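Local coordinates for TRAP solute Binding Protein (Uncultured marine bacterium, PDB 5I7I) that binds aromatic acids such as 3-hydroxybenzoate as the solute-binding protein of a TRAP transport system, probably delivering them to its membrane partners, at residues F99-E103 with D320-D324; V138-F142 with A262-A267; H144-H150 with D203-W209. All coordinates share one frame; numbering follows the deposited sequence.

Contact 1: F99-E103 with D320-D324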
loop_
_atom_site.group_PDB
_atom_site.type_symbol
_atom_site.label_atom_id
_atom_site.label_comp_id
_atom_site.label_asym_id
_atom_site.label_seq_id
_atom_site.Cartn_x
_atom_site.Cartn_y
_atom_site.Cartn_z
ATOM N N PHE A 99 4.006 3.235 -12.475
ATOM C CA PHE A 99 2.552 3.064 -12.461
ATOM C C PHE A 99 1.935 4.428 -12.190
ATOM O O PHE A 99 1.404 4.693 -11.103
ATOM C CB PHE A 99 2.134 2.012 -11.431
ATOM C CG PHE A 99 2.888 0.717 -11.572
ATOM C CD1 PHE A 99 2.590 -0.180 -12.593
ATOM C CD2 PHE A 99 3.908 0.411 -10.696
ATOM C CE1 PHE A 99 3.295 -1.360 -12.729
ATOM C CE2 PHE A 99 4.617 -0.760 -10.826
ATOM C CZ PHE A 99 4.307 -1.660 -11.835
ATOM N N PRO A 100 1.994 5.327 -13.171
ATOM C CA PRO A 100 1.690 6.733 -12.881
ATOM C C PRO A 100 0.241 6.980 -12.531
ATOM O O PRO A 100 -0.059 7.860 -11.709
ATOM C CB PRO A 100 2.080 7.454 -14.174
ATOM C CG PRO A 100 2.033 6.384 -15.236
ATOM C CD PRO A 100 2.509 5.133 -14.528
ATOM N N HIS A 101 -0.696 6.230 -13.121
ATOM C CA HIS A 101 -2.095 6.444 -12.772
ATOM C C HIS A 101 -2.334 6.205 -11.292
ATOM O O HIS A 101 -3.157 6.891 -10.668
ATOM C CB HIS A 101 -3.009 5.519 -13.569
ATOM C CG HIS A 101 -3.122 5.856 -15.022
ATOM N ND1 HIS A 101 -2.186 5.465 -15.951
ATOM C CD2 HIS A 101 -4.104 6.472 -15.717
ATOM C CE1 HIS A 101 -2.555 5.887 -17.150
ATOM N NE2 HIS A 101 -3.728 6.483 -17.038
ATOM N N LEU A 102 -1.645 5.222 -10.722
ATOM C CA LEU A 102 -1.922 4.829 -9.353
ATOM C C LEU A 102 -1.504 5.897 -8.351
ATOM O O LEU A 102 -1.990 5.888 -7.213
ATOM C CB LEU A 102 -1.257 3.486 -9.043
ATOM C CG LEU A 102 -1.692 2.334 -9.961
ATOM C CD1 LEU A 102 -1.048 1.025 -9.498
ATOM C CD2 LEU A 102 -3.181 2.197 -10.059
ATOM N N GLU A 103 -0.598 6.790 -8.738
ATOM C CA GLU A 103 -0.178 7.885 -7.871
ATOM C C GLU A 103 -1.358 8.728 -7.407
ATOM O O GLU A 103 -1.294 9.356 -6.342
ATOM C CB GLU A 103 0.804 8.792 -8.630
ATOM C CG GLU A 103 2.109 8.111 -9.017
ATOM C CD GLU A 103 3.012 8.997 -9.840
ATOM O OE1 GLU A 103 2.753 10.218 -9.880
ATOM O OE2 GLU A 103 3.970 8.465 -10.461
ATOM N N ASP A 320 1.886 16.574 -17.687
ATOM C CA ASP A 320 3.179 16.566 -18.343
ATOM C C ASP A 320 3.572 15.175 -18.804
ATOM O O ASP A 320 4.381 15.048 -19.729
ATOM C CB ASP A 320 4.247 17.113 -17.408
ATOM C CG ASP A 320 4.124 18.604 -17.176
ATOM O OD1 ASP A 320 3.455 19.281 -17.978
ATOM O OD2 ASP A 320 4.724 19.093 -16.204
ATOM N N ARG A 321 3.000 14.136 -18.209
ATOM C CA ARG A 321 3.263 12.757 -18.577
ATOM C C ARG A 321 2.185 12.194 -19.497
ATOM O O ARG A 321 2.084 10.978 -19.669
ATOM C CB ARG A 321 3.447 11.914 -17.311
ATOM C CG ARG A 321 4.782 12.183 -16.647
ATOM C CD ARG A 321 4.925 11.382 -15.357
ATOM N NE ARG A 321 4.113 11.948 -14.278
ATOM C CZ ARG A 321 3.840 11.331 -13.133
ATOM N NH1 ARG A 321 4.279 10.099 -12.915
ATOM N NH2 ARG A 321 3.121 11.948 -12.206
ATOM N N GLY A 322 1.387 13.054 -20.116
ATOM C CA GLY A 322 0.399 12.594 -21.072
ATOM C C GLY A 322 -0.903 12.106 -20.501
ATOM O O GLY A 322 -1.669 11.461 -21.223
ATOM N N LEU A 323 -1.194 12.386 -19.237
ATOM C CA LEU A 323 -2.422 11.950 -18.603
ATOM C C LEU A 323 -3.300 13.154 -18.325
ATOM O O LEU A 323 -2.804 14.268 -18.169
ATOM C CB LEU A 323 -2.116 11.250 -17.278
ATOM C CG LEU A 323 -1.110 10.117 -17.391
ATOM C CD1 LEU A 323 -0.984 9.441 -16.041
ATOM C CD2 LEU A 323 -1.537 9.115 -18.450
ATOM N N ASP A 324 -4.604 12.915 -18.242
ATOM C CA ASP A 324 -5.557 13.954 -17.853
ATOM C C ASP A 324 -5.626 13.930 -16.328
ATOM O O ASP A 324 -6.459 13.243 -15.714
ATOM C CB ASP A 324 -6.919 13.722 -18.499
ATOM C CG ASP A 324 -7.878 14.873 -18.267
ATOM O OD1 ASP A 324 -7.676 15.627 -17.300
ATOM O OD2 ASP A 324 -8.825 15.018 -19.073
#
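E103 OE1 is gripped by R321 NH2 at 2.9 Å, a nitrogen that also bonds S317 OG, and by the indole NE1 of W314, a residue of helix 297-320. The second carboxylate oxygen, E103 OE2, takes R321 NH1 at 3.0 Å, which completes an end-on, two-pronged salt bridge. Both bonds are nearly straight and both oxygens are met on their syn sides. Both oxygens lie in the guanidinium plane, whereas the carboxylate plane is turned 30° from it. The two side chains come from opposite directions: that of E103 is extended beyond CG, whereas the R321 chain bends at its third torsion (chi3 -75°).

Directly after R321 the backbone turns. G322, with positive phi, is the C' residue of a Schellman motif that ends helix 297-320, and L323 follows it with its side chain directed at the loop of 99-103. Its CD1 methyl sits almost exactly over the centre of the H101 ring, a CH-pi contact 4.0 Å from the centroid and 7° off the normal, while L323 CD2 approaches H101 CE1 at 3.6 Å. The imidazole is held through ND1 by D132 OD1. P100 CB lies near both groups, 3.7 Å from R321 NH1 and 4.1 Å from L323 CD1. L328 of helix 325-339 touches both H101 and L323.

Contact 2: V138-F142 with A262-A267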
loop_
_atom_site.group_PDB
_atom_site.type_symbol
_atom_site.label_atom_id
_atom_site.label_comp_id
_atom_site.label_asym_id
_atom_site.label_seq_id
_atom_site.Cartn_x
_atom_site.Cartn_y
_atom_site.Cartn_z
ATOM N N VAL A 138 -3.467 -9.079 -13.670
ATOM C CA VAL A 138 -3.815 -8.429 -12.414
ATOM C C VAL A 138 -4.626 -9.416 -11.590
ATOM O O VAL A 138 -5.661 -9.919 -12.049
ATOM C CB VAL A 138 -4.610 -7.142 -12.649
ATOM C CG1 VAL A 138 -5.097 -6.554 -11.316
ATOM C CG2 VAL A 138 -3.773 -6.119 -13.409
ATOM N N LEU A 139 -4.155 -9.717 -10.379
ATOM C CA LEU A 139 -4.991 -10.436 -9.428
ATOM C C LEU A 139 -5.817 -9.449 -8.616
ATOM O O LEU A 139 -7.050 -9.544 -8.590
ATOM C CB LEU A 139 -4.160 -11.370 -8.541
ATOM C CG LEU A 139 -3.294 -12.374 -9.315
ATOM C CD1 LEU A 139 -2.425 -13.136 -8.343
ATOM C CD2 LEU A 139 -4.145 -13.320 -10.159
ATOM N N ALA A 140 -5.177 -8.465 -7.993
ATOM C CA ALA A 140 -5.930 -7.372 -7.393
ATOM C C ALA A 140 -4.991 -6.218 -7.160
ATOM O O ALA A 140 -3.794 -6.413 -6.937
ATOM C CB ALA A 140 -6.554 -7.778 -6.057
ATOM N N VAL A 141 -5.547 -5.015 -7.215
ATOM C CA VAL A 141 -4.901 -3.811 -6.715
ATOM C C VAL A 141 -5.742 -3.292 -5.561
ATOM O O VAL A 141 -6.975 -3.249 -5.655
ATOM C CB VAL A 141 -4.782 -2.755 -7.823
ATOM C CG1 VAL A 141 -4.100 -1.496 -7.307
ATOM C CG2 VAL A 141 -4.005 -3.315 -9.004
ATOM N N PHE A 142 -5.083 -2.978 -4.450
ATOM C CA PHE A 142 -5.770 -2.595 -3.225
ATOM C C PHE A 142 -4.809 -1.758 -2.390
ATOM O O PHE A 142 -3.747 -1.356 -2.871
ATOM C CB PHE A 142 -6.344 -3.820 -2.509
ATOM C CG PHE A 142 -5.358 -4.904 -2.165
ATOM C CD1 PHE A 142 -5.097 -5.938 -3.057
ATOM C CD2 PHE A 142 -4.734 -4.927 -0.929
ATOM C CE1 PHE A 142 -4.253 -6.968 -2.710
ATOM C CE2 PHE A 142 -3.892 -5.962 -0.580
ATOM C CZ PHE A 142 -3.647 -6.971 -1.484
ATOM N N ALA A 262 -9.739 -13.430 -8.082
ATOM C CA ALA A 262 -9.125 -12.221 -8.597
ATOM C C ALA A 262 -10.220 -11.181 -8.783
ATOM O O ALA A 262 -11.415 -11.462 -8.640
ATOM C CB ALA A 262 -8.378 -12.485 -9.913
ATOM N N GLY A 263 -9.791 -9.976 -9.109
ATOM C CA GLY A 263 -10.690 -8.926 -9.538
ATOM C C GLY A 263 -11.318 -8.169 -8.376
ATOM O O GLY A 263 -10.820 -8.169 -7.255
ATOM N N LEU A 264 -12.446 -7.527 -8.664
ATOM C CA LEU A 264 -13.074 -6.635 -7.686
ATOM C C LEU A 264 -13.414 -7.344 -6.377
ATOM O O LEU A 264 -13.262 -6.768 -5.298
ATOM C CB LEU A 264 -14.321 -6.009 -8.310
ATOM C CG LEU A 264 -14.941 -4.873 -7.511
ATOM C CD1 LEU A 264 -14.009 -3.657 -7.474
ATOM C CD2 LEU A 264 -16.286 -4.507 -8.119
ATOM N N ALA A 265 -13.911 -8.578 -6.453
ATOM C CA ALA A 265 -14.237 -9.301 -5.228
ATOM C C ALA A 265 -13.002 -9.502 -4.366
ATOM O O ALA A 265 -13.074 -9.412 -3.136
ATOM C CB ALA A 265 -14.900 -10.643 -5.543
ATOM N N LEU A 266 -11.859 -9.793 -4.987
ATOM C CA LEU A 266 -10.633 -9.940 -4.207
ATOM C C LEU A 266 -10.180 -8.600 -3.644
ATOM O O LEU A 266 -9.733 -8.522 -2.502
ATOM C CB LEU A 266 -9.526 -10.599 -5.030
ATOM C CG LEU A 266 -8.211 -10.778 -4.287
ATOM C CD1 LEU A 266 -8.384 -11.698 -3.074
ATOM C CD2 LEU A 266 -7.132 -11.341 -5.213
ATOM N N ALA A 267 -10.299 -7.532 -4.429
ATOM C CA ALA A 267 -9.905 -6.229 -3.920
ATOM C C ALA A 267 -10.760 -5.828 -2.729
ATOM O O ALA A 267 -10.245 -5.237 -1.771
ATOM C CB ALA A 267 -10.011 -5.187 -5.023
#
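With its CG anti to the backbone N (chi1 180°) and a second torsion of 62°, L266 sends CD2 back from the first turn of its helix to the strand, where it meets A140 CB at 3.7 Å. The same methyl lies 3.8 Å from L139 O, so one branch of the leucine covers both the small side chain and the neighbouring carbonyl.

That carbonyl carries the polar link. G263 N, at the N-cap position of helix 264-287, donates to L139 O at 2.8 Å with an N-H...O angle of 168°, and meets the oxygen nearly along the C=O axis. Just before it, A262 places its CB 4.3 Å from L139 CD2, and its CA is 3.4 Å from L139 O. G263 has a positive phi, a conformation that favours glycine, and its own O accepts from A267 N in the first helical turn. A267 CB then rests on the strand backbone, 3.7 Å from V141 O.

The strand is irregular at this point: L139 and A140 both face F240 in a classic beta bulge. Strand 136-143 is outermost in its five-stranded sheet and pairs with strand 237-243. The start of helix 264-287 packs beside this strand, with F43 and W47 of helix 38-54 touching L266, and Q122 of helix 114-126 touching A140 and A267.

Contact 3: H144-H150 with D203-W209. With 3HB (3-hydroxybenzoic acid), chain C.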
loop_
_atom_site.group_PDB
_atom_site.type_symbol
_atom_site.label_atom_id
_atom_site.label_comp_id
_atom_site.label_asym_id
_atom_site.label_seq_id
_atom_site.Cartn_x
_atom_site.Cartn_y
_atom_site.Cartn_z
ATOM N N HIS A 144 -3.757 -0.170 1.928
ATOM C CA HIS A 144 -3.876 -0.275 3.370
ATOM C C HIS A 144 -4.859 0.769 3.912
ATOM O O HIS A 144 -5.224 1.739 3.245
ATOM C CB HIS A 144 -2.501 -0.207 4.053
ATOM C CG HIS A 144 -1.656 1.004 3.754
ATOM N ND1 HIS A 144 -1.907 2.253 4.288
ATOM C CD2 HIS A 144 -0.488 1.122 3.069
ATOM C CE1 HIS A 144 -0.949 3.090 3.917
ATOM N NE2 HIS A 144 -0.066 2.427 3.193
ATOM N N ALA A 145 -5.323 0.546 5.130
ATOM C CA ALA A 145 -6.071 1.591 5.814
ATOM C C ALA A 145 -5.188 2.826 5.948
ATOM O O ALA A 145 -3.967 2.723 5.918
ATOM C CB ALA A 145 -6.497 1.093 7.187
ATOM N N PRO A 146 -5.768 4.011 6.064
ATOM C CA PRO A 146 -4.934 5.218 6.051
ATOM C C PRO A 146 -3.744 5.149 6.991
ATOM O O PRO A 146 -3.841 4.709 8.138
ATOM C CB PRO A 146 -5.904 6.326 6.441
ATOM C CG PRO A 146 -7.218 5.841 5.924
ATOM C CD PRO A 146 -7.201 4.340 6.158
ATOM N N GLY A 147 -2.602 5.571 6.486
ATOM C CA GLY A 147 -1.405 5.594 7.292
ATOM C C GLY A 147 -1.447 6.598 8.431
ATOM O O GLY A 147 -2.221 7.560 8.435
ATOM N N LYS A 148 -0.595 6.330 9.425
ATOM C CA LYS A 148 -0.439 7.156 10.608
ATOM C C LYS A 148 1.003 7.650 10.675
ATOM O O LYS A 148 1.906 7.151 9.984
ATOM C CB LYS A 148 -0.831 6.375 11.864
ATOM C CG LYS A 148 -2.333 6.072 11.997
ATOM C CD LYS A 148 -2.817 4.825 11.238
ATOM C CE LYS A 148 -4.321 4.694 11.292
ATOM N NZ LYS A 148 -4.833 3.583 10.442
ATOM N N ILE A 149 1.215 8.647 11.535
ATOM C CA ILE A 149 2.505 9.302 11.736
ATOM C C ILE A 149 3.119 8.768 13.017
ATOM O O ILE A 149 2.492 8.824 14.077
ATOM C CB ILE A 149 2.329 10.830 11.818
ATOM C CG1 ILE A 149 1.756 11.375 10.521
ATOM C CG2 ILE A 149 3.633 11.516 12.143
ATOM C CD1 ILE A 149 1.226 12.794 10.615
ATOM N N HIS A 150 4.361 8.311 12.932
ATOM C CA HIS A 150 5.036 7.689 14.059
ATOM C C HIS A 150 6.367 8.376 14.304
ATOM O O HIS A 150 7.150 8.596 13.370
ATOM C CB HIS A 150 5.244 6.208 13.775
ATOM C CG HIS A 150 4.003 5.549 13.274
ATOM N ND1 HIS A 150 2.993 5.127 14.108
ATOM C CD2 HIS A 150 3.586 5.287 12.018
ATOM C CE1 HIS A 150 2.014 4.618 13.384
ATOM N NE2 HIS A 150 2.348 4.715 12.112
ATOM N N ASP A 203 13.883 10.027 12.131
ATOM C CA ASP A 203 13.238 10.290 13.404
ATOM C C ASP A 203 11.854 9.662 13.503
ATOM O O ASP A 203 11.252 9.654 14.585
ATOM C CB ASP A 203 13.127 11.810 13.587
ATOM C CG ASP A 203 14.488 12.527 13.475
ATOM O OD1 ASP A 203 15.420 12.165 14.222
ATOM O OD2 ASP A 203 14.649 13.442 12.628
ATOM N N GLY A 204 11.322 9.153 12.402
ATOM C CA GLY A 204 9.988 8.613 12.401
ATOM C C GLY A 204 9.613 8.228 10.991
ATOM O O GLY A 204 10.449 8.225 10.088
ATOM N N MET A 205 8.342 7.907 10.816
ATOM C CA MET A 205 7.880 7.366 9.547
ATOM C C MET A 205 6.371 7.464 9.488
ATOM O O MET A 205 5.688 7.606 10.510
ATOM C CB MET A 205 8.279 5.900 9.340
ATOM C CG MET A 205 7.589 4.914 10.277
ATOM S SD MET A 205 8.281 4.883 11.916
ATOM C CE MET A 205 7.312 3.531 12.592
ATOM N N VAL A 206 5.859 7.309 8.275
ATOM C CA VAL A 206 4.456 6.980 8.073
ATOM C C VAL A 206 4.333 5.524 7.650
ATOM O O VAL A 206 5.115 5.030 6.825
ATOM C CB VAL A 206 3.719 7.925 7.106
ATOM C CG1 VAL A 206 3.580 9.284 7.710
ATOM C CG2 VAL A 206 4.388 7.970 5.769
ATOM N N VAL A 207 3.387 4.834 8.284
ATOM C CA VAL A 207 2.907 3.499 7.931
ATOM C C VAL A 207 1.543 3.346 8.578
ATOM O O VAL A 207 1.261 3.995 9.593
ATOM C CB VAL A 207 3.788 2.352 8.468
ATOM C CG1 VAL A 207 4.954 2.054 7.547
ATOM C CG2 VAL A 207 4.296 2.630 9.874
ATOM N N PRO A 208 0.696 2.465 8.076
ATOM C CA PRO A 208 -0.468 2.048 8.853
ATOM C C PRO A 208 -0.010 1.207 10.035
ATOM O O PRO A 208 1.140 0.789 10.127
ATOM C CB PRO A 208 -1.278 1.220 7.853
ATOM C CG PRO A 208 -0.208 0.593 6.997
ATOM C CD PRO A 208 0.894 1.615 6.881
ATOM N N TRP A 209 -0.926 0.949 10.962
ATOM C CA TRP A 209 -0.566 0.119 12.111
ATOM C C TRP A 209 -0.150 -1.283 11.682
ATOM O O TRP A 209 0.723 -1.882 12.311
ATOM C CB TRP A 209 -1.743 -0.004 13.064
ATOM C CG TRP A 209 -2.242 1.217 13.741
ATOM C CD1 TRP A 209 -3.470 1.797 13.572
ATOM C CD2 TRP A 209 -1.583 1.975 14.761
ATOM N NE1 TRP A 209 -3.610 2.866 14.409
ATOM C CE2 TRP A 209 -2.470 2.996 15.156
ATOM C CE3 TRP A 209 -0.344 1.879 15.397
ATOM C CZ2 TRP A 209 -2.151 3.912 16.145
ATOM C CZ3 TRP A 209 -0.037 2.780 16.379
ATOM C CH2 TRP A 209 -0.940 3.790 16.750
HETATM C "C1'" 3HB C . 5.012 0.577 3.424
HETATM O "O1'" 3HB C . 4.713 1.652 4.005
HETATM O "O2'" 3HB C . 6.031 0.520 2.687
HETATM C C1 3HB C . 4.189 -0.683 3.656
HETATM C C2 3HB C . 2.979 -0.588 4.339
HETATM C C3 3HB C . 2.226 -1.713 4.566
HETATM C C4 3HB C . 2.672 -2.939 4.148
HETATM C C5 3HB C . 3.879 -3.038 3.461
HETATM C C6 3HB C . 4.643 -1.915 3.216
HETATM O O3 3HB C . 1.032 -1.597 5.241
#
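Two donors reach V207 O from opposite faces of its carbonyl plane: the backbone K148 N at 3.0 Å and the side-chain H150 NE2 at 2.8 Å. The imidazole therefore bonds across to the strand that its own backbone pairs with. The oxygen lies in the plane of the H150 ring, and a first torsion of -48° brings ring atom CD2 to within 3.5 Å of V207 CG2. The other ring nitrogen, ND1, is hydrogen-bonded to H224 ND1, which fixes the rotation of the ring.

The same histidine presents an edge to the face of W209, with planes at 66°. K148 crosses that indole at about a right angle: its chain, bent at the second torsion, lays CD over the five-membered ring. The ammonium group NZ then turns to P146 O, 2.7 Å away, and to a salt bridge with E278. M205 wraps round from its own strand so that CE touches H150 CB at 3.6 Å. On the opposite face of the sheet, I149 CG1 and V206 CG1 lie side by side.

Just past the end of strand 204-207, P208 CG sits over one face of the H144 ring, 3.7 Å from its centroid, and also comes 3.1 Å from the phenolic O3 of the bound 3-hydroxybenzoate. H144 ND1 is committed to A145 O. R168, a ligand-binding arginine, bonds V206 O as well as the ligand. Both antiparallel strands belong to the six-stranded mixed sheet, and the C-terminal end of strand 204-207, with H144, lines the aromatic-acid pocket of this TRAP solute-binding protein.

In the fold
Along the chain contact 3 is nested inside the loop closed by contact 2, and contact 2 inside that of contact 1. Their centres stand about 21 to 25 Å apart. Contact 2 belongs to the five-stranded sheet and contact 3 to the six-stranded one, on opposite sides of the chain's centre. Between strands 136-143 and 148-151 the chain passes from one sheet to the other, and H144 lies on this passage. With V207 and P208 of contact 3 it lines the pocket, consistent with a ligand site between the two lobes of a solute-binding protein. Helix 264-287 starts at contact 2 and supplies E278 beside contact 3. Contact 1 joins two surface loops, away from the ligand.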